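Local coordinates for proline-tRNA synthetase class II aaRS (Ybak RNA binding domain plus tRNA synthetase) (Cryptosporidium parvum, PDB 5XIO), which probably joins proline to its cognate tRNA at the expense of ATP, and is held here with the inhibitor halofuginone and an ATP analogue, at residues I105-T110 with S138-E143; G459-L464 with T492-S497. All coordinates share one frame; numbering follows the deposited sequence.

Contact 1: I105-T110 with S138-E143. With HFG (7-bromo-6-chloro-3-{3-[(2R,3S)-3-hydroxypiperidin-2-yl]-2-oxopropyl}quinazolin-4(3H)-one), chain C; ANP (phosphoaminophosphonic acid-adenylate ester), chain E.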
loop_
_atom_site.group_PDB
_atom_site.type_symbol
_atom_site.label_atom_id
_atom_site.label_comp_id
_atom_site.label_asym_id
_atom_site.label_seq_id
_atom_site.Cartn_x
_atom_site.Cartn_y
_atom_site.Cartn_z
ATOM N N ILE A 105 -24.582 -3.724 1.631
ATOM C CA ILE A 105 -23.392 -3.946 0.836
ATOM C C ILE A 105 -22.309 -4.654 1.626
ATOM O O ILE A 105 -22.140 -4.432 2.831
ATOM C CB ILE A 105 -22.811 -2.639 0.204
ATOM C CG1 ILE A 105 -22.180 -1.753 1.258
ATOM C CG2 ILE A 105 -23.889 -1.865 -0.562
ATOM C CD1 ILE A 105 -21.886 -0.360 0.750
ATOM N N ALA A 106 -21.549 -5.483 0.908
ATOM C CA ALA A 106 -20.562 -6.343 1.518
ATOM C C ALA A 106 -19.191 -5.784 1.406
ATOM O O ALA A 106 -18.789 -5.307 0.314
ATOM C CB ALA A 106 -20.562 -7.693 0.865
ATOM N N ILE A 107 -18.463 -5.890 2.518
ATOM C CA ILE A 107 -17.047 -5.743 2.500
ATOM C C ILE A 107 -16.402 -6.940 1.840
ATOM O O ILE A 107 -16.698 -8.144 2.116
ATOM C CB ILE A 107 -16.427 -5.628 3.881
ATOM C CG1 ILE A 107 -16.791 -4.340 4.513
ATOM C CG2 ILE A 107 -14.898 -5.572 3.776
ATOM C CD1 ILE A 107 -16.613 -4.428 6.035
ATOM N N ARG A 108 -15.516 -6.602 0.935
ATOM C CA ARG A 108 -14.774 -7.518 0.105
ATOM C C ARG A 108 -13.997 -8.643 0.793
ATOM O O ARG A 108 -13.110 -8.426 1.547
ATOM C CB ARG A 108 -13.918 -6.667 -0.831
ATOM C CG ARG A 108 -12.649 -7.221 -1.379
ATOM C CD ARG A 108 -11.511 -6.381 -0.889
ATOM N NE ARG A 108 -11.141 -5.350 -1.813
ATOM C CZ ARG A 108 -10.578 -4.226 -1.446
ATOM N NH1 ARG A 108 -10.305 -3.999 -0.191
ATOM N NH2 ARG A 108 -10.278 -3.335 -2.340
ATOM N N PRO A 109 -14.398 -9.856 0.511
ATOM C CA PRO A 109 -13.743 -11.027 1.042
ATOM C C PRO A 109 -12.718 -11.611 0.103
ATOM O O PRO A 109 -11.945 -12.369 0.528
ATOM C CB PRO A 109 -14.887 -11.991 1.200
ATOM C CG PRO A 109 -15.787 -11.646 0.114
ATOM C CD PRO A 109 -15.702 -10.184 -0.062
ATOM N N THR A 110 -12.797 -11.226 -1.146
ATOM C CA THR A 110 -12.007 -11.571 -2.323
ATOM C C THR A 110 -12.634 -10.789 -3.495
ATOM O O THR A 110 -13.781 -10.448 -3.473
ATOM C CB THR A 110 -11.881 -13.098 -2.562
ATOM O OG1 THR A 110 -10.936 -13.376 -3.560
ATOM C CG2 THR A 110 -13.169 -13.695 -2.854
ATOM N N SER A 138 -6.605 -4.760 1.736
ATOM C CA SER A 138 -6.986 -5.475 2.870
ATOM C C SER A 138 -8.243 -6.198 2.549
ATOM O O SER A 138 -8.946 -5.855 1.637
ATOM C CB SER A 138 -7.130 -4.582 4.093
ATOM O OG SER A 138 -8.341 -3.887 4.148
ATOM N N ILE A 139 -8.464 -7.223 3.347
ATOM C CA ILE A 139 -9.497 -8.209 3.238
ATOM C C ILE A 139 -10.083 -8.416 4.675
ATOM O O ILE A 139 -9.324 -8.411 5.712
ATOM C CB ILE A 139 -8.883 -9.487 2.772
ATOM C CG1 ILE A 139 -8.423 -9.370 1.345
ATOM C CG2 ILE A 139 -9.855 -10.617 2.872
ATOM C CD1 ILE A 139 -9.538 -9.415 0.296
ATOM N N VAL A 140 -11.424 -8.529 4.718
ATOM C CA VAL A 140 -12.145 -8.930 5.901
ATOM C C VAL A 140 -12.881 -10.202 5.711
ATOM O O VAL A 140 -13.585 -10.370 4.712
ATOM C CB VAL A 140 -13.185 -7.896 6.287
ATOM C CG1 VAL A 140 -14.035 -8.388 7.470
ATOM C CG2 VAL A 140 -12.493 -6.581 6.637
ATOM N N ARG A 141 -12.742 -11.097 6.682
ATOM C CA ARG A 141 -13.535 -12.348 6.751
ATOM C C ARG A 141 -13.869 -12.667 8.171
ATOM O O ARG A 141 -13.021 -12.658 9.047
ATOM C CB ARG A 141 -12.779 -13.535 6.167
ATOM C CG ARG A 141 -12.593 -13.448 4.661
ATOM C CD ARG A 141 -11.693 -14.551 4.170
ATOM N NE ARG A 141 -11.214 -14.328 2.815
ATOM C CZ ARG A 141 -10.374 -15.155 2.176
ATOM N NH1 ARG A 141 -9.885 -16.222 2.776
ATOM N NH2 ARG A 141 -10.011 -14.924 0.920
ATOM N N TRP A 142 -15.121 -12.971 8.420
ATOM C CA TRP A 142 -15.556 -13.187 9.802
ATOM C C TRP A 142 -15.270 -14.618 10.162
ATOM O O TRP A 142 -16.147 -15.460 9.996
ATOM C CB TRP A 142 -17.046 -12.906 9.975
ATOM C CG TRP A 142 -17.310 -12.162 11.215
ATOM C CD1 TRP A 142 -17.794 -12.648 12.410
ATOM C CD2 TRP A 142 -17.051 -10.788 11.411
ATOM N NE1 TRP A 142 -17.869 -11.643 13.310
ATOM C CE2 TRP A 142 -17.423 -10.485 12.736
ATOM C CE3 TRP A 142 -16.551 -9.768 10.586
ATOM C CZ2 TRP A 142 -17.307 -9.209 13.268
ATOM C CZ3 TRP A 142 -16.430 -8.499 11.110
ATOM C CH2 TRP A 142 -16.817 -8.228 12.445
ATOM N N GLU A 143 -14.028 -14.875 10.600
ATOM C CA GLU A 143 -13.575 -16.235 10.952
ATOM C C GLU A 143 -14.397 -16.861 12.114
ATOM O O GLU A 143 -14.677 -16.185 13.112
ATOM C CB GLU A 143 -12.078 -16.249 11.327
ATOM C CG GLU A 143 -11.125 -15.886 10.185
ATOM C CD GLU A 143 -11.005 -16.943 9.064
ATOM O OE1 GLU A 143 -11.043 -18.183 9.370
ATOM O OE2 GLU A 143 -10.824 -16.510 7.877
HETATM O "O4'" HFG C . -10.233 -16.332 -2.231
HETATM C C21 HFG C . -10.401 -17.402 -2.757
HETATM C "C3'" HFG C . -9.819 -17.745 -4.122
HETATM C "C2'" HFG C . -8.677 -16.809 -4.516
HETATM N "N1'" HFG C . -9.139 -15.461 -4.811
HETATM C "C6'" HFG C . -8.054 -14.650 -5.359
HETATM C "C5'" HFG C . -6.855 -14.604 -4.428
HETATM C "C4'" HFG C . -6.408 -16.008 -4.057
HETATM C C39 HFG C . -7.573 -16.778 -3.485
HETATM O "O7'" HFG C . -7.150 -18.094 -3.176
HETATM C "C1'" HFG C . -11.235 -18.507 -2.110
HETATM N N3 HFG C . -12.093 -17.950 -1.059
HETATM C C4 HFG C . -13.314 -17.416 -1.424
HETATM O O11 HFG C . -13.668 -17.364 -2.569
HETATM C C10 HFG C . -14.092 -16.865 -0.313
HETATM C C5 HFG C . -15.330 -16.278 -0.535
HETATM C C2 HFG C . -11.714 -17.992 0.223
HETATM N N1 HFG C . -12.362 -17.533 1.221
HETATM C C9 HFG C . -13.592 -16.944 0.974
HETATM C C8 HFG C . -14.321 -16.433 2.036
HETATM C C7 HFG C . -15.561 -15.845 1.834
HETATM BR BR1 HFG C . -16.481 -15.142 3.335
HETATM C C6 HFG C . -16.064 -15.766 0.531
HETATM CL CL1 HFG C . -17.583 -15.059 0.218
HETATM P PG ANP E . -7.424 -21.359 4.429
HETATM O O1G ANP E . -6.063 -21.569 4.875
HETATM O O2G ANP E . -8.379 -22.447 4.994
HETATM O O3G ANP E . -7.966 -20.019 4.964
HETATM P PB ANP E . -8.538 -20.519 2.110
HETATM O O1B ANP E . -9.641 -20.012 3.051
HETATM O O2B ANP E . -9.086 -21.082 0.911
HETATM N N3B ANP E . -7.406 -21.400 2.795
HETATM P PA ANP E . -7.540 -18.495 0.239
HETATM O O1A ANP E . -8.696 -17.697 -0.040
HETATM O O2A ANP E . -7.125 -19.470 -0.747
HETATM O O3A ANP E . -7.739 -19.220 1.640
HETATM O "O5'" ANP E . -6.353 -17.510 0.550
HETATM C "C5'" ANP E . -5.012 -17.788 0.168
HETATM C "C4'" ANP E . -4.018 -17.572 1.318
HETATM O "O4'" ANP E . -4.505 -16.628 2.278
HETATM C "C3'" ANP E . -4.013 -18.879 2.075
HETATM O "O3'" ANP E . -3.137 -19.820 1.429
HETATM C "C2'" ANP E . -3.517 -18.498 3.456
HETATM O "O2'" ANP E . -2.081 -18.520 3.528
HETATM C "C1'" ANP E . -3.992 -17.042 3.574
HETATM N N9 ANP E . -5.088 -16.883 4.549
HETATM C C8 ANP E . -6.350 -17.394 4.466
HETATM N N7 ANP E . -7.160 -17.038 5.457
HETATM C C5 ANP E . -6.353 -16.195 6.205
HETATM C C6 ANP E . -6.583 -15.463 7.383
HETATM N N6 ANP E . -7.746 -15.492 8.026
HETATM N N1 ANP E . -5.599 -14.717 7.897
HETATM C C2 ANP E . -4.434 -14.688 7.272
HETATM N N3 ANP E . -4.103 -15.335 6.164
HETATM C C4 ANP E . -5.090 -16.078 5.646
HETATM O O HOH W 1 -16.395 -9.358 4.432
#
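Arg141 sets the edge of its guanidinium group against the carbonyl of Pro109 and turns one face to ring nitrogen N1 of the halofuginone (HFG) quinazolinone. Its NE and NH2 grip the same oxygen side-on: NE lies 3.1 Å from Pro109 O and NH2 3.2 Å from it, with the oxygen almost in the guanidinium plane. This two-nitrogen grip fixes the rotation of the flat group. HFG N1 sits 3.1 Å above its centre, the two planes clearly inclined, while NH2 reaches the phosphate oxygen O1A of ANP at 3.2 Å. The side chain is extended from CG to NE, which carries the charged end from the close of strand 131-140 to both ligands.

The end-to-end directions of 107-110 and 138-141 are 97° apart, so the backbones cross rather than pair, and side chains fill the crossing. In Ile107, chi1 -69° sets CG1 beside the backbone N and leaves CG2 anti to it, touching Val140 CB at 3.8 Å, the two side chains meeting obliquely. A water donates to Ile107 O and Val140 O, bridging main-chain acceptors that could not bond each other. Ile139 CG2 and CD1 pack beside Pro109 O. Arg108, bent at chi2 and chi3, passes across Ile139 at about a right angle and gives Ser138 O a weak NH1 bond of 2.9 Å (N-H...O 123°); its NH2 has further weak partners in Phe67 and Tyr66.

Thr110 OG1 accepts from HFG N1' at 3.0 Å and is also bonded to Glu112, which itself holds the inhibitor. Glu143 OE2 takes a weak bond from the adenine N6 of ANP. An arginine on the alpha-phosphate and a glutamate at the adenine, two residues apart, are the signature of motif 2 in the class II synthetase active site.

Contact 2: G459-L464 with T492-S497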
loop_
_atom_site.group_PDB
_atom_site.type_symbol
_atom_site.label_atom_id
_atom_site.label_comp_id
_atom_site.label_asym_id
_atom_site.label_seq_id
_atom_site.Cartn_x
_atom_site.Cartn_y
_atom_site.Cartn_z
ATOM N N GLY A 459 -8.289 -32.391 15.717
ATOM C CA GLY A 459 -7.448 -33.637 15.759
ATOM C C GLY A 459 -7.263 -34.417 14.425
ATOM O O GLY A 459 -6.290 -35.167 14.246
ATOM N N ALA A 460 -8.210 -34.232 13.507
ATOM C CA ALA A 460 -8.204 -34.827 12.208
ATOM C C ALA A 460 -6.967 -34.495 11.389
ATOM O O ALA A 460 -6.354 -33.433 11.544
ATOM C CB ALA A 460 -9.438 -34.359 11.416
ATOM N N MET A 461 -6.672 -35.423 10.481
ATOM C CA MET A 461 -5.547 -35.377 9.594
ATOM C C MET A 461 -6.134 -35.188 8.200
ATOM O O MET A 461 -7.083 -35.830 7.864
ATOM C CB MET A 461 -4.843 -36.727 9.691
ATOM C CG MET A 461 -3.763 -36.979 8.685
ATOM S SD MET A 461 -2.850 -38.526 8.824
ATOM C CE MET A 461 -3.674 -39.567 7.597
ATOM N N LYS A 462 -5.580 -34.296 7.390
ATOM C CA LYS A 462 -6.058 -34.153 6.020
ATOM C C LYS A 462 -4.855 -34.127 5.116
ATOM O O LYS A 462 -3.684 -33.987 5.587
ATOM C CB LYS A 462 -6.916 -32.878 5.822
ATOM C CG LYS A 462 -6.169 -31.554 6.030
ATOM C CD LYS A 462 -7.058 -30.282 6.079
ATOM C CE LYS A 462 -8.010 -30.285 7.294
ATOM N NZ LYS A 462 -8.447 -28.931 7.779
ATOM N N SER A 463 -5.170 -34.251 3.830
ATOM C CA SER A 463 -4.203 -34.083 2.795
ATOM C C SER A 463 -3.811 -32.627 2.722
ATOM O O SER A 463 -4.636 -31.724 2.801
ATOM C CB SER A 463 -4.744 -34.579 1.417
ATOM O OG SER A 463 -5.440 -33.608 0.725
ATOM N N LEU A 464 -2.522 -32.424 2.569
ATOM C CA LEU A 464 -1.911 -31.109 2.585
ATOM C C LEU A 464 -1.563 -30.764 1.147
ATOM O O LEU A 464 -2.005 -29.745 0.634
ATOM C CB LEU A 464 -0.631 -31.133 3.411
ATOM C CG LEU A 464 -0.855 -31.504 4.873
ATOM C CD1 LEU A 464 0.475 -31.550 5.602
ATOM C CD2 LEU A 464 -1.758 -30.506 5.530
ATOM N N THR A 492 1.626 -38.782 -1.220
ATOM C CA THR A 492 0.905 -37.608 -0.764
ATOM C C THR A 492 1.216 -37.314 0.663
ATOM O O THR A 492 1.450 -38.209 1.455
ATOM C CB THR A 492 -0.589 -37.827 -0.973
ATOM O OG1 THR A 492 -0.794 -37.928 -2.380
ATOM C CG2 THR A 492 -1.422 -36.677 -0.451
ATOM N N LEU A 493 1.229 -36.028 0.979
ATOM C CA LEU A 493 1.623 -35.549 2.300
ATOM C C LEU A 493 0.363 -35.261 3.071
ATOM O O LEU A 493 -0.576 -34.656 2.535
ATOM C CB LEU A 493 2.423 -34.299 2.133
ATOM C CG LEU A 493 3.440 -33.888 3.167
ATOM C CD1 LEU A 493 4.657 -34.813 3.238
ATOM C CD2 LEU A 493 3.881 -32.464 2.804
ATOM N N PHE A 494 0.331 -35.762 4.308
ATOM C CA PHE A 494 -0.817 -35.689 5.160
ATOM C C PHE A 494 -0.311 -35.163 6.481
ATOM O O PHE A 494 0.863 -35.363 6.827
ATOM C CB PHE A 494 -1.413 -37.079 5.441
ATOM C CG PHE A 494 -2.164 -37.700 4.283
ATOM C CD1 PHE A 494 -3.525 -37.491 4.129
ATOM C CD2 PHE A 494 -1.518 -38.543 3.369
ATOM C CE1 PHE A 494 -4.215 -38.062 3.070
ATOM C CE2 PHE A 494 -2.205 -39.118 2.321
ATOM C CZ PHE A 494 -3.545 -38.879 2.178
ATOM N N GLY A 495 -1.224 -34.519 7.217
ATOM C CA GLY A 495 -1.000 -34.072 8.585
ATOM C C GLY A 495 -2.179 -33.273 9.161
ATOM O O GLY A 495 -3.231 -33.102 8.540
ATOM N N ARG A 496 -2.011 -32.828 10.391
ATOM C CA ARG A 496 -2.978 -31.943 11.067
ATOM C C ARG A 496 -2.622 -30.513 10.722
ATOM O O ARG A 496 -1.465 -30.155 10.659
ATOM C CB ARG A 496 -2.921 -32.134 12.614
ATOM C CG ARG A 496 -3.331 -33.486 13.168
ATOM C CD ARG A 496 -3.390 -33.468 14.689
ATOM N NE ARG A 496 -3.999 -34.699 15.232
ATOM C CZ ARG A 496 -3.429 -35.519 16.106
ATOM N NH1 ARG A 496 -2.218 -35.286 16.569
ATOM N NH2 ARG A 496 -4.078 -36.597 16.506
ATOM N N SER A 497 -3.622 -29.702 10.530
ATOM C CA SER A 497 -3.468 -28.383 9.930
ATOM C C SER A 497 -3.709 -27.363 10.974
ATOM O O SER A 497 -4.544 -27.565 11.780
ATOM C CB SER A 497 -4.569 -28.165 8.904
ATOM O OG SER A 497 -5.827 -28.128 9.598
#
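Met461 and Phe494 cross obliquely on one face of an antiparallel strand pair, and Ser463 completes the group. Met461 runs out with CG anti to its backbone N (chi1 171°) and bends at chi3, so that SD lies 4.0 Å from Phe494 CB and the CE methyl meets the ring at a slant. Phe494 CD1 comes within 3.6 Å of Ser463 N, and CE1 lies near Ser463 CB. Ser463 and Phe494 form a non-hydrogen-bonded pair, which puts both side chains on this same face; the serine hydroxyl turns to Glu437, and the phenylalanine ring also meets Trp430 edge-to-face.

The opposite face carries Lys462, whose hydrogen-bonded partner is Gly495. Their main chains exchange two bonds, Lys462 N to Gly495 O at 2.9 Å and Gly495 N to Lys462 O at 3.0 Å, both nearly straight. With no side chain at Gly495, Leu464 can lean over the backbone there, its CD1 3.8 Å from Gly495 N. Leu464 N continues the bonding to Leu493 O.

Toward Gly459 and Ser497 the contact turns polar. Lys462, bent at chi3, reaches there from within the pair: its end meets the serine hydroxyl in a weak bond, NZ 3.3 Å from Ser497 OG. Arg496 extends along the backbone of 459-460 and directs NE at Gly459 O, which lies near the guanidinium plane; the modelled separation is too short to be trusted, and Gly459 borders an unmodelled gap.

The axes of 462-464 and 492-495 lie 127° apart rather than fully antiparallel, consistent with strong local twist. With strand 425-430 on the other side of 490-495 and helix 434-446 packing on Met461 and Phe494, this is the sheet of the C-terminal prolyl-tRNA synthetase domain, whose zinc site includes Cys431, Cys436 and Cys481.

In the fold
The two contacts have centres 27 Å apart and nearest atoms about 11 Å apart. Contact 1, almost wholly buried, lies in the catalytic core beside the second subunit, whose Phe70 packs on Ile107 and Val140. Contact 2 is partly buried, lies in the C-terminal domain and is touched by no other chain. In 105-110 with 138-143 a side chain meets a carbonyl and ligands where two backbones cross, whereas 459-464 with 492-497 is main-chain pairing with apolar packing on both sides and polar side chains at one end. Contact 1 joins strands 99-107 and 131-140, contact 2 strands 462-467 and 490-495; Arg141 binds ANP, while the Lys462 side chain stays about 7 Å from it.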